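Local coordinates for F-actin-capping protein subunit alpha (PDB 7A0H) that caps actin filaments as an unusual asymmetric homodimer, probably binding their fast-growing barbed ends and blocking the exchange of subunits there, at the interface of chains A and B. Sequence-based numbering; all coordinates share one arbitrary frame. Chains: chain A/B, F-actin-capping protein subunit alpha.

Contact 1: the interface of chains A and B. Residues chain A 277-279, 282; chain B 183, 189, 217-218.
The phenol ring of B:Tyr183 presents its edge to A:Lys282, whose ammonium NZ lies in the ring plane, as does the backbone O of B:Thr218. One face of the ring is occupied by the methyl CB of B:Ala189, 3.3 Å above the plane and over its centre. This is part of the dimer interface of a capping protein alpha-family homodimer, where the segment after the long helix of chain A lies against the beta-sheet of chain B. The phenol oxygen is the polar meeting point: NZ of A:Lys282 donates to OH of B:Tyr183 at 2.8 Å, and OH donates in turn to O of B:Thr218 within its own chain. NZ also donates to O of A:Asn279 at 2.9 Å, and a water joins NZ, this carbonyl and the phenol. The lysine stays extended until its last torsion, where a bend (chi4 49°) turns NZ toward these oxygens. Lysine and tyrosine side chains cross at about a right angle. Next to the polar group, A:Lys282 and B:Leu217 run past each other in opposite directions, tightly, with CE 3.5 Å from CD1. The same methyl CD1 meets the backbone O of A:Ile277 at 3.4 Å.

Contact 2: the interface of chains A and B. Residues chain A 181, 190-191, 215-217; chain B 280, 283.
B:Ile283 rests on the beta-sheet of chain A, its aliphatic branches set among A:Ser190, A:Val215 and A:Leu217. In this homodimer of the capping protein alpha family, the stretch just after helix 243-281 of chain B thus crosses onto strands 170-183, 187-200 and 206-220 of the partner.

The apolar contacts carry the patch. CG1 of B:Ile283 presses on the CB methylene of A:Ser190 at 3.3 Å, a tight approach, and its terminal CD1 reaches the same CB at 3.6 Å. CD1 also lies 3.6 Å from CG1 of A:Val215; these two side chains slide past each other in opposite directions. With CG1 beside its backbone N (chi1 -64°) and an extended chi2 of 172°, the isoleucine sends CD1 on toward the strand of A:Leu217, where CA stands 3.9 Å from it. That leucine crosses B:Ile283 obliquely, and its CD2 methyl comes up to the hydroxyl OG1 of B:Thr280 at 3.8 Å, a van der Waals contact.

A polar pair within chain A borders the isoleucine. NH1 of A:Arg181 donates to the hydroxyl OG of A:Ser190 at 2.8 Å, a bent bond with the acceptor somewhat out of the guanidinium plane. It ties neighbouring strands together and probably steadies the serine whose CB receives the isoleucine. The aliphatic CG1 of B:Ile283 passes 3.8 Å from NH1 of A:Arg181.

Contact 3: the interface of chains A and B. Residues chain A 224-227; chain B 222, 224-225.
The carboxylate of B:Asp222 faces the backbone of A:Asn226 while its oxygen OD1 is gripped twice from its own chain. Backbone N of B:Asn224 donates to OD1 at 3.0 Å, arriving from well above the carboxylate plane, and the amide ND2 of the same residue donates to OD1 at 3.0 Å through the syn lone pair. The first of these forms an Asx-type turn, and together they fix the rotation of the carboxylate. The other oxygen, OD2, is thereby presented to the partner: backbone N of A:Asn226 donates to it at 2.9 Å in a fairly straight bond (161° at H), again from above the plane. In B:Asp222, CG points away from the backbone N (chi1 179°), which carries the acid group out to chain A.

Around this bond A:Ile225 packs against both polar and apolar atoms of chain B. It crosses B:Asp222 at about a right angle, with CB 3.3 Å from OD2. The CB of B:Asn224 approaches CA of A:Ile225 at 3.7 Å, and its backbone O meets the CG2 methyl of that isoleucine at 3.6 Å. Farther on, the two copies of residue 225 meet across the interface, CD1 of A:Ile225 lying 3.9 Å from CD1 of B:Ile225.

The chain A residues open strand 223-238, just past the turn that follows strand 206-220, whereas the chain B residues lie in loop; matching segments of the copies therefore meet in different conformations.

Contact 4: the interface of chains A and B. Residues chain A 11, 14-15; chain B 26-27.
Two N-terminal helices, 3-18 of chain A and 24-34 of chain B, meet here in the helical part of the capping protein alpha fold, with A:His14 set against B:Leu27 and B:Asp26. The imidazole turns its ND1-CE1 side toward the CD2 methyl of B:Leu27, and the two side chains approach at a slant. The modelled separations from this methyl to ND1 and CE1 are so short that their exact values are doubtful, although the close placement of the groups is plain. The leucine points CD2 into the groove between neighbouring turns of the partner helix: roughly at right angles to the direction of the histidine, it looks toward CE1 of A:Phe11 and CG1 of A:Val15, each 4.3 Å away. Within chain A the CG1 methyl of A:Val15 sits over one face of the A:Phe11 ring, toward its rim, and so helps to set that side of the groove. A:His14 has its ring trans to the backbone N (chi1 -173°), which swings the imidazole out toward chain B. There CE1 also touches the CB methylene of B:Asp26 at 3.8 Å. Imidazole and carboxylate planes stand 65° apart, and NE2 is 4.4 Å from OD2 of B:Asp26, near enough that the acid might favour a protonated ring.

Contact 1: the interface of chains A and B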
ATOM      1  N   ILE A 277       3.965  15.677  -5.345  1.00 94.55           N
ATOM      2  CA  ILE A 277       3.216  14.691  -6.105  1.00 98.64           C
ATOM      3  C   ILE A 277       4.172  13.699  -6.736  1.00 97.09           C
ATOM      4  O   ILE A 277       3.981  12.478  -6.644  1.00 96.02           O
ATOM      5  CB  ILE A 277       2.368  15.420  -7.160  1.00117.11           C
ATOM      6  CG1 ILE A 277       1.422  16.368  -6.420  1.00116.68           C
ATOM      7  CG2 ILE A 277       1.612  14.438  -7.975  1.00115.90           C
ATOM      8  CD1 ILE A 277       1.522  17.779  -6.885  1.00106.57           C
ATOM      9  N   LYS A 278       5.219  14.213  -7.382  1.00 82.97           N
ATOM     10  CA  LYS A 278       6.274  13.396  -7.967  1.00 92.96           C
ATOM     11  C   LYS A 278       7.312  12.899  -6.951  1.00 93.70           C
ATOM     12  O   LYS A 278       8.219  12.154  -7.356  1.00 71.37           O
ATOM     13  CB  LYS A 278       6.949  14.157  -9.118  1.00 97.29           C
ATOM     14  CG  LYS A 278       7.652  15.457  -8.748  1.00106.30           C
ATOM     15  CD  LYS A 278       7.735  16.467  -9.935  1.00113.17           C
ATOM     16  CE  LYS A 278       6.541  17.456  -9.949  1.00125.97           C
ATOM     17  NZ  LYS A 278       6.610  18.617 -10.936  1.00111.53           N
ATOM     18  N   ASN A 279       7.259  13.335  -5.671  1.00 85.07           N
ATOM     19  CA  ASN A 279       8.325  13.081  -4.699  1.00 86.96           C
ATOM     20  C   ASN A 279       8.198  11.700  -4.047  1.00 85.24           C
ATOM     21  O   ASN A 279       7.208  11.392  -3.367  1.00 75.79           O
ATOM     22  CB  ASN A 279       8.332  14.186  -3.624  1.00104.11           C
ATOM     23  CG  ASN A 279       9.734  14.413  -2.957  1.00 96.54           C
ATOM     24  OD1 ASN A 279      10.418  13.473  -2.562  1.00 91.94           O
ATOM     25  ND2 ASN A 279      10.133  15.680  -2.822  1.00 96.89           N
ATOM     26  N   LYS A 282       7.656  11.622   0.805  1.00 73.05           N
ATOM     27  CA  LYS A 282       6.715  12.562   1.396  1.00 67.47           C
ATOM     28  C   LYS A 282       6.883  12.652   2.898  1.00 76.12           C
ATOM     29  O   LYS A 282       6.471  13.640   3.519  1.00 76.49           O
ATOM     30  CB  LYS A 282       5.282  12.171   1.026  1.00 75.35           C
ATOM     31  CG  LYS A 282       5.002  12.289  -0.508  1.00 65.92           C
ATOM     32  CD  LYS A 282       3.593  11.872  -0.802  1.00 77.78           C
ATOM     33  CE  LYS A 282       3.246  12.033  -2.324  1.00 81.98           C
ATOM     34  NZ  LYS A 282       4.290  11.415  -3.226  1.00 68.30           N
TER
ATOM     35  N   TYR B 183       6.880   7.027 -10.271  1.00 88.11           N
ATOM     36  CA  TYR B 183       8.114   7.196  -9.520  1.00102.68           C
ATOM     37  C   TYR B 183       9.268   6.552 -10.287  1.00 97.40           C
ATOM     38  O   TYR B 183      10.323   7.166 -10.488  1.00116.64           O
ATOM     39  CB  TYR B 183       7.945   6.570  -8.120  1.00 80.68           C
ATOM     40  CG  TYR B 183       6.926   7.262  -7.211  1.00 75.64           C
ATOM     41  CD1 TYR B 183       7.068   8.601  -6.823  1.00 69.26           C
ATOM     42  CD2 TYR B 183       5.829   6.557  -6.730  1.00 67.87           C
ATOM     43  CE1 TYR B 183       6.146   9.210  -5.999  1.00 66.78           C
ATOM     44  CE2 TYR B 183       4.900   7.179  -5.907  1.00 66.90           C
ATOM     45  CZ  TYR B 183       5.087   8.484  -5.532  1.00 66.90           C
ATOM     46  OH  TYR B 183       4.173   9.051  -4.694  1.00 67.18           O
ATOM     47  N   ALA B 189       2.889   7.455  -9.323  1.00 86.17           N
ATOM     48  CA  ALA B 189       2.944   8.612  -8.435  1.00 85.96           C
ATOM     49  C   ALA B 189       1.673   9.450  -8.525  1.00 77.38           C
ATOM     50  O   ALA B 189       1.036   9.721  -7.506  1.00 74.37           O
ATOM     51  CB  ALA B 189       4.151   9.502  -8.756  1.00 73.48           C
ATOM     52  N   LEU B 217      -3.371  10.265  -6.484  1.00 95.90           N
ATOM     53  CA  LEU B 217      -2.003  10.194  -6.010  1.00 83.17           C
ATOM     54  C   LEU B 217      -1.823   8.986  -5.116  1.00 80.26           C
ATOM     55  O   LEU B 217      -2.736   8.611  -4.376  1.00 73.62           O
ATOM     56  CB  LEU B 217      -1.644  11.529  -5.350  1.00 78.42           C
ATOM     57  CG  LEU B 217      -0.347  11.665  -4.526  1.00107.07           C
ATOM     58  CD1 LEU B 217       1.173  11.324  -5.022  1.00 75.17           C
ATOM     59  CD2 LEU B 217      -0.539  13.205  -4.114  1.00 93.20           C
ATOM     60  N   THR B 218      -0.687   8.306  -5.293  1.00 82.69           N
ATOM     61  CA  THR B 218      -0.315   7.193  -4.434  1.00 80.78           C
ATOM     62  C   THR B 218       1.083   7.444  -3.869  1.00 76.51           C
ATOM     63  O   THR B 218       2.023   7.811  -4.593  1.00 64.35           O
ATOM     64  CB  THR B 218      -0.332   5.842  -5.147  1.00 90.45           C
ATOM     65  OG1 THR B 218       0.698   5.823  -6.137  1.00100.63           O
ATOM     66  CG2 THR B 218      -1.721   5.583  -5.825  1.00 87.09           C
TER
HETATM   67  O   HOH W   1       5.527   9.657  -1.901  1.00 56.93           O

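Contact 2: the interface of chains A and B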
ATOM      1  N   ARG A 181      -1.820  -3.945  17.911  1.00 50.32           N
ATOM      2  CA  ARG A 181      -2.845  -3.027  18.392  1.00 64.62           C
ATOM      3  C   ARG A 181      -4.077  -3.158  17.502  1.00 62.80           C
ATOM      4  O   ARG A 181      -3.957  -3.286  16.288  1.00 58.55           O
ATOM      5  CB  ARG A 181      -2.268  -1.614  18.353  1.00 52.93           C
ATOM      6  CG  ARG A 181      -1.044  -1.425  19.351  1.00 58.78           C
ATOM      7  CD  ARG A 181      -0.304  -0.012  19.277  1.00 58.35           C
ATOM      8  NE  ARG A 181      -1.263   1.073  19.397  1.00 55.54           N
ATOM      9  CZ  ARG A 181      -1.674   1.828  18.382  1.00 63.82           C
ATOM     10  NH1 ARG A 181      -1.172   1.672  17.171  1.00 56.96           N
ATOM     11  NH2 ARG A 181      -2.597   2.747  18.594  1.00 55.02           N
ATOM     12  N   SER A 190      -1.831  -1.940  14.093  1.00 57.26           N
ATOM     13  CA  SER A 190      -0.384  -1.854  13.959  1.00 50.04           C
ATOM     14  C   SER A 190       0.244  -3.146  14.432  1.00 48.45           C
ATOM     15  O   SER A 190      -0.307  -3.870  15.292  1.00 43.94           O
ATOM     16  CB  SER A 190       0.222  -0.690  14.783  1.00 47.63           C
ATOM     17  OG  SER A 190      -0.235  -0.718  16.145  1.00 53.10           O
ATOM     18  N   SER A 191       1.465  -3.364  13.929  1.00 40.65           N
ATOM     19  CA  SER A 191       2.380  -4.311  14.554  1.00 59.46           C
ATOM     20  C   SER A 191       3.743  -3.689  14.900  1.00 55.31           C
ATOM     21  O   SER A 191       4.336  -2.945  14.108  1.00 48.87           O
ATOM     22  CB  SER A 191       2.616  -5.469  13.640  1.00 49.91           C
ATOM     23  OG  SER A 191       3.200  -4.915  12.459  1.00 57.37           O
ATOM     24  N   VAL A 215       8.171  -1.555  12.392  1.00 55.54           N
ATOM     25  CA  VAL A 215       6.951  -0.853  12.783  1.00 51.12           C
ATOM     26  C   VAL A 215       6.059  -0.774  11.540  1.00 51.39           C
ATOM     27  O   VAL A 215       6.528  -0.344  10.477  1.00 52.67           O
ATOM     28  CB  VAL A 215       7.243   0.557  13.288  1.00 44.73           C
ATOM     29  CG1 VAL A 215       6.049   1.102  14.024  1.00 56.80           C
ATOM     30  CG2 VAL A 215       8.396   0.523  14.258  1.00 52.44           C
ATOM     31  N   VAL A 216       4.796  -1.200  11.661  1.00 50.33           N
ATOM     32  CA  VAL A 216       3.897  -1.225  10.506  1.00 43.95           C
ATOM     33  C   VAL A 216       2.583  -0.614  10.922  1.00 51.20           C
ATOM     34  O   VAL A 216       1.894  -1.162  11.810  1.00 51.62           O
ATOM     35  CB  VAL A 216       3.590  -2.641   9.954  1.00 51.89           C
ATOM     36  CG1 VAL A 216       2.798  -2.523   8.603  1.00 56.85           C
ATOM     37  CG2 VAL A 216       4.821  -3.493   9.767  1.00 51.07           C
ATOM     38  N   LEU A 217       2.185   0.455  10.231  1.00 46.39           N
ATOM     39  CA  LEU A 217       0.843   0.999  10.393  1.00 53.49           C
ATOM     40  C   LEU A 217      -0.000   0.305   9.306  1.00 54.68           C
ATOM     41  O   LEU A 217       0.398   0.238   8.122  1.00 47.28           O
ATOM     42  CB  LEU A 217       0.826   2.512  10.222  1.00 55.34           C
ATOM     43  CG  LEU A 217      -0.497   3.274  10.460  1.00 56.44           C
ATOM     44  CD1 LEU A 217      -0.920   3.177  12.025  1.00 55.01           C
ATOM     45  CD2 LEU A 217      -0.423   4.695   9.983  1.00 54.53           C
TER
ATOM     46  N   THR B 280       1.783   6.622  13.194  1.00 52.25           N
ATOM     47  CA  THR B 280       2.914   5.738  13.323  1.00 45.36           C
ATOM     48  C   THR B 280       3.635   5.883  14.670  1.00 53.35           C
ATOM     49  O   THR B 280       4.135   4.868  15.206  1.00 51.41           O
ATOM     50  CB  THR B 280       3.854   5.972  12.137  1.00 50.13           C
ATOM     51  OG1 THR B 280       3.141   5.830  10.882  1.00 54.81           O
ATOM     52  CG2 THR B 280       4.997   4.932  12.227  1.00 49.66           C
ATOM     53  N   ILE B 283       2.369   3.800  17.478  1.00 55.88           N
ATOM     54  CA  ILE B 283       2.708   2.403  17.531  1.00 60.19           C
ATOM     55  C   ILE B 283       3.804   2.097  18.544  1.00 63.05           C
ATOM     56  O   ILE B 283       3.934   0.921  18.983  1.00 52.96           O
ATOM     57  CB  ILE B 283       3.163   1.984  16.127  1.00 51.34           C
ATOM     58  CG1 ILE B 283       2.006   2.120  15.124  1.00 56.26           C
ATOM     59  CG2 ILE B 283       3.707   0.574  16.136  1.00 48.74           C
ATOM     60  CD1 ILE B 283       2.532   1.898  13.747  1.00 40.85           C
TER

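Contact 3: the interface of chains A and B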
ATOM      1  N   ASN A 224      -7.320  -0.214   5.181  1.00 59.32           N
ATOM      2  CA  ASN A 224      -6.238  -1.148   5.423  1.00 79.08           C
ATOM      3  C   ASN A 224      -5.036  -0.678   4.623  1.00 64.71           C
ATOM      4  O   ASN A 224      -5.123  -0.546   3.403  1.00 64.59           O
ATOM      5  CB  ASN A 224      -6.614  -2.573   5.019  1.00 75.71           C
ATOM      6  CG  ASN A 224      -7.736  -3.134   5.859  1.00 79.72           C
ATOM      7  OD1 ASN A 224      -7.548  -3.433   7.032  1.00 82.07           O
ATOM      8  ND2 ASN A 224      -8.892  -3.301   5.261  1.00 73.24           N
ATOM      9  N   ILE A 225      -3.953  -0.330   5.301  1.00 58.83           N
ATOM     10  CA  ILE A 225      -2.725  -0.042   4.578  1.00 56.88           C
ATOM     11  C   ILE A 225      -1.581  -0.928   5.071  1.00 65.67           C
ATOM     12  O   ILE A 225      -1.798  -1.934   5.755  1.00 57.12           O
ATOM     13  CB  ILE A 225      -2.370   1.447   4.702  1.00 64.23           C
ATOM     14  CG1 ILE A 225      -2.024   1.814   6.163  1.00 59.88           C
ATOM     15  CG2 ILE A 225      -3.514   2.297   4.168  1.00 56.71           C
ATOM     16  CD1 ILE A 225      -1.322   3.210   6.282  1.00 55.91           C
ATOM     17  N   ASN A 226      -0.341  -0.534   4.759  1.00 58.79           N
ATOM     18  CA  ASN A 226       0.813  -1.386   5.045  1.00 61.49           C
ATOM     19  C   ASN A 226       2.049  -0.505   5.008  1.00 61.65           C
ATOM     20  O   ASN A 226       2.942  -0.712   4.179  1.00 59.61           O
ATOM     21  CB  ASN A 226       0.874  -2.529   4.040  1.00 60.55           C
ATOM     22  CG  ASN A 226       1.806  -3.654   4.437  1.00 68.57           C
ATOM     23  OD1 ASN A 226       2.210  -3.864   5.618  1.00 63.57           O
ATOM     24  ND2 ASN A 226       2.135  -4.443   3.426  1.00 67.51           N
ATOM     25  N   PHE A 227       2.079   0.484   5.900  1.00 46.32           N
ATOM     26  CA  PHE A 227       3.140   1.476   5.945  1.00 55.95           C
ATOM     27  C   PHE A 227       4.232   1.014   6.927  1.00 57.61           C
ATOM     28  O   PHE A 227       4.043   0.983   8.146  1.00 45.97           O
ATOM     29  CB  PHE A 227       2.545   2.813   6.365  1.00 55.61           C
ATOM     30  CG  PHE A 227       3.571   3.878   6.583  1.00 65.04           C
ATOM     31  CD1 PHE A 227       3.690   4.497   7.801  1.00 50.45           C
ATOM     32  CD2 PHE A 227       4.387   4.279   5.545  1.00 65.54           C
ATOM     33  CE1 PHE A 227       4.628   5.466   8.003  1.00 52.86           C
ATOM     34  CE2 PHE A 227       5.289   5.277   5.707  1.00 57.76           C
ATOM     35  CZ  PHE A 227       5.436   5.854   6.957  1.00 68.95           C
TER
ATOM     36  N   ASP B 222       4.040   3.658   0.366  1.00 61.81           N
ATOM     37  CA  ASP B 222       3.031   2.614   0.549  1.00 57.18           C
ATOM     38  C   ASP B 222       1.953   2.787  -0.519  1.00 61.91           C
ATOM     39  O   ASP B 222       1.191   3.743  -0.467  1.00 60.97           O
ATOM     40  CB  ASP B 222       2.395   2.688   1.961  1.00 58.14           C
ATOM     41  CG  ASP B 222       1.299   1.628   2.194  1.00 59.87           C
ATOM     42  OD1 ASP B 222       1.226   0.678   1.398  1.00 64.56           O
ATOM     43  OD2 ASP B 222       0.465   1.735   3.133  1.00 61.67           O
ATOM     44  N   ASN B 224      -0.802   1.366  -0.769  1.00 73.02           N
ATOM     45  CA  ASN B 224      -2.153   1.325  -0.222  1.00 67.61           C
ATOM     46  C   ASN B 224      -2.597   2.689   0.283  1.00 77.37           C
ATOM     47  O   ASN B 224      -3.777   2.862   0.601  1.00 72.51           O
ATOM     48  CB  ASN B 224      -2.268   0.299   0.908  1.00 65.90           C
ATOM     49  CG  ASN B 224      -1.889  -1.097   0.470  1.00 80.92           C
ATOM     50  OD1 ASN B 224      -2.623  -1.765  -0.249  1.00102.35           O
ATOM     51  ND2 ASN B 224      -0.706  -1.534   0.888  1.00 76.89           N
ATOM     52  N   ILE B 225      -1.708   3.681   0.267  1.00 73.51           N
ATOM     53  CA  ILE B 225      -2.028   5.050   0.638  1.00 66.84           C
ATOM     54  C   ILE B 225      -2.179   5.831  -0.651  1.00 80.65           C
ATOM     55  O   ILE B 225      -1.186   6.181  -1.310  1.00 65.21           O
ATOM     56  CB  ILE B 225      -0.931   5.687   1.486  1.00 73.84           C
ATOM     57  CG1 ILE B 225      -0.884   5.087   2.865  1.00 63.10           C
ATOM     58  CG2 ILE B 225      -1.164   7.166   1.599  1.00 66.99           C
ATOM     59  CD1 ILE B 225       0.426   5.299   3.477  1.00 65.38           C
TER

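Contact 4: the interface of chains A and B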
ATOM      1  N   PHE A  11      -1.376 -15.848 -10.272  1.00134.92           N
ATOM      2  CA  PHE A  11      -2.336 -14.814  -9.923  1.00129.41           C
ATOM      3  C   PHE A  11      -2.629 -14.797  -8.430  1.00 98.00           C
ATOM      4  O   PHE A  11      -2.676 -13.723  -7.825  1.00 95.12           O
ATOM      5  CB  PHE A  11      -3.630 -15.043 -10.704  1.00109.11           C
ATOM      6  CG  PHE A  11      -4.724 -14.114 -10.334  1.00 93.12           C
ATOM      7  CD1 PHE A  11      -4.671 -12.794 -10.701  1.00108.58           C
ATOM      8  CD2 PHE A  11      -5.812 -14.560  -9.632  1.00 89.54           C
ATOM      9  CE1 PHE A  11      -5.677 -11.948 -10.358  1.00104.00           C
ATOM     10  CE2 PHE A  11      -6.813 -13.712  -9.289  1.00 92.78           C
ATOM     11  CZ  PHE A  11      -6.750 -12.410  -9.652  1.00102.78           C
ATOM     12  N   HIS A  14       0.290 -13.193  -6.840  1.00111.39           N
ATOM     13  CA  HIS A  14       0.358 -11.756  -7.043  1.00 92.28           C
ATOM     14  C   HIS A  14      -0.643 -11.016  -6.177  1.00 90.78           C
ATOM     15  O   HIS A  14      -0.313  -9.980  -5.601  1.00110.62           O
ATOM     16  CB  HIS A  14       0.140 -11.440  -8.522  1.00116.20           C
ATOM     17  CG  HIS A  14       0.346 -10.000  -8.864  1.00117.37           C
ATOM     18  ND1 HIS A  14      -0.616  -9.252  -9.510  1.00130.50           N
ATOM     19  CD2 HIS A  14       1.376  -9.157  -8.616  1.00123.30           C
ATOM     20  CE1 HIS A  14      -0.175  -8.016  -9.669  1.00135.94           C
ATOM     21  NE2 HIS A  14       1.030  -7.931  -9.132  1.00126.53           N
ATOM     22  N   VAL A  15      -1.849 -11.547  -6.016  1.00 89.29           N
ATOM     23  CA  VAL A  15      -2.847 -10.830  -5.229  1.00100.86           C
ATOM     24  C   VAL A  15      -2.524 -10.879  -3.748  1.00 83.55           C
ATOM     25  O   VAL A  15      -2.723  -9.900  -3.030  1.00 93.39           O
ATOM     26  CB  VAL A  15      -4.269 -11.349  -5.505  1.00110.03           C
ATOM     27  CG1 VAL A  15      -4.681 -10.983  -6.919  1.00127.30           C
ATOM     28  CG2 VAL A  15      -4.364 -12.834  -5.268  1.00104.81           C
TER
ATOM     29  N   ASP B  26      -1.800  -5.006 -14.453  1.00143.83           N
ATOM     30  CA  ASP B  26      -1.266  -6.350 -14.280  1.00142.54           C
ATOM     31  C   ASP B  26      -2.368  -7.380 -14.067  1.00148.20           C
ATOM     32  O   ASP B  26      -2.422  -8.398 -14.768  1.00139.91           O
ATOM     33  CB  ASP B  26      -0.282  -6.354 -13.104  1.00153.41           C
ATOM     34  CG  ASP B  26       0.933  -5.465 -13.345  1.00146.34           C
ATOM     35  OD1 ASP B  26       1.294  -5.240 -14.523  1.00146.61           O
ATOM     36  OD2 ASP B  26       1.526  -4.988 -12.352  1.00147.08           O
ATOM     37  N   LEU B  27      -3.302  -7.100 -13.158  1.00160.57           N
ATOM     38  CA  LEU B  27      -4.256  -8.127 -12.755  1.00149.14           C
ATOM     39  C   LEU B  27      -5.155  -8.551 -13.901  1.00166.63           C
ATOM     40  O   LEU B  27      -5.363  -9.746 -14.136  1.00166.73           O
ATOM     41  CB  LEU B  27      -5.113  -7.624 -11.606  1.00146.41           C
ATOM     42  CG  LEU B  27      -4.299  -7.176 -10.412  1.00158.69           C
ATOM     43  CD1 LEU B  27      -5.263  -6.797  -9.328  1.00137.94           C
ATOM     44  CD2 LEU B  27      -3.379  -8.276  -9.993  1.00135.09           C
TER

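Contacts 1 and 2, with centres about 23 Å apart, are counterparts: in each, the segment around residues 277-283 of one chain meets the sheet of the other, and Leu217 takes part in both. Contact 3 lies between them, about 14 Å from contact 1 and 11 Å from contact 2, where residues 222-227 of the two copies meet. Contact 4, 17 Å from contact 3, adds the N-terminal helices. The counterparts differ: residues 276-278 form a 3-10 helix in chain A, while helix 243-281 runs through them in chain B. The same sequence thus fills two unequal roles, as expected of an asymmetric homodimer.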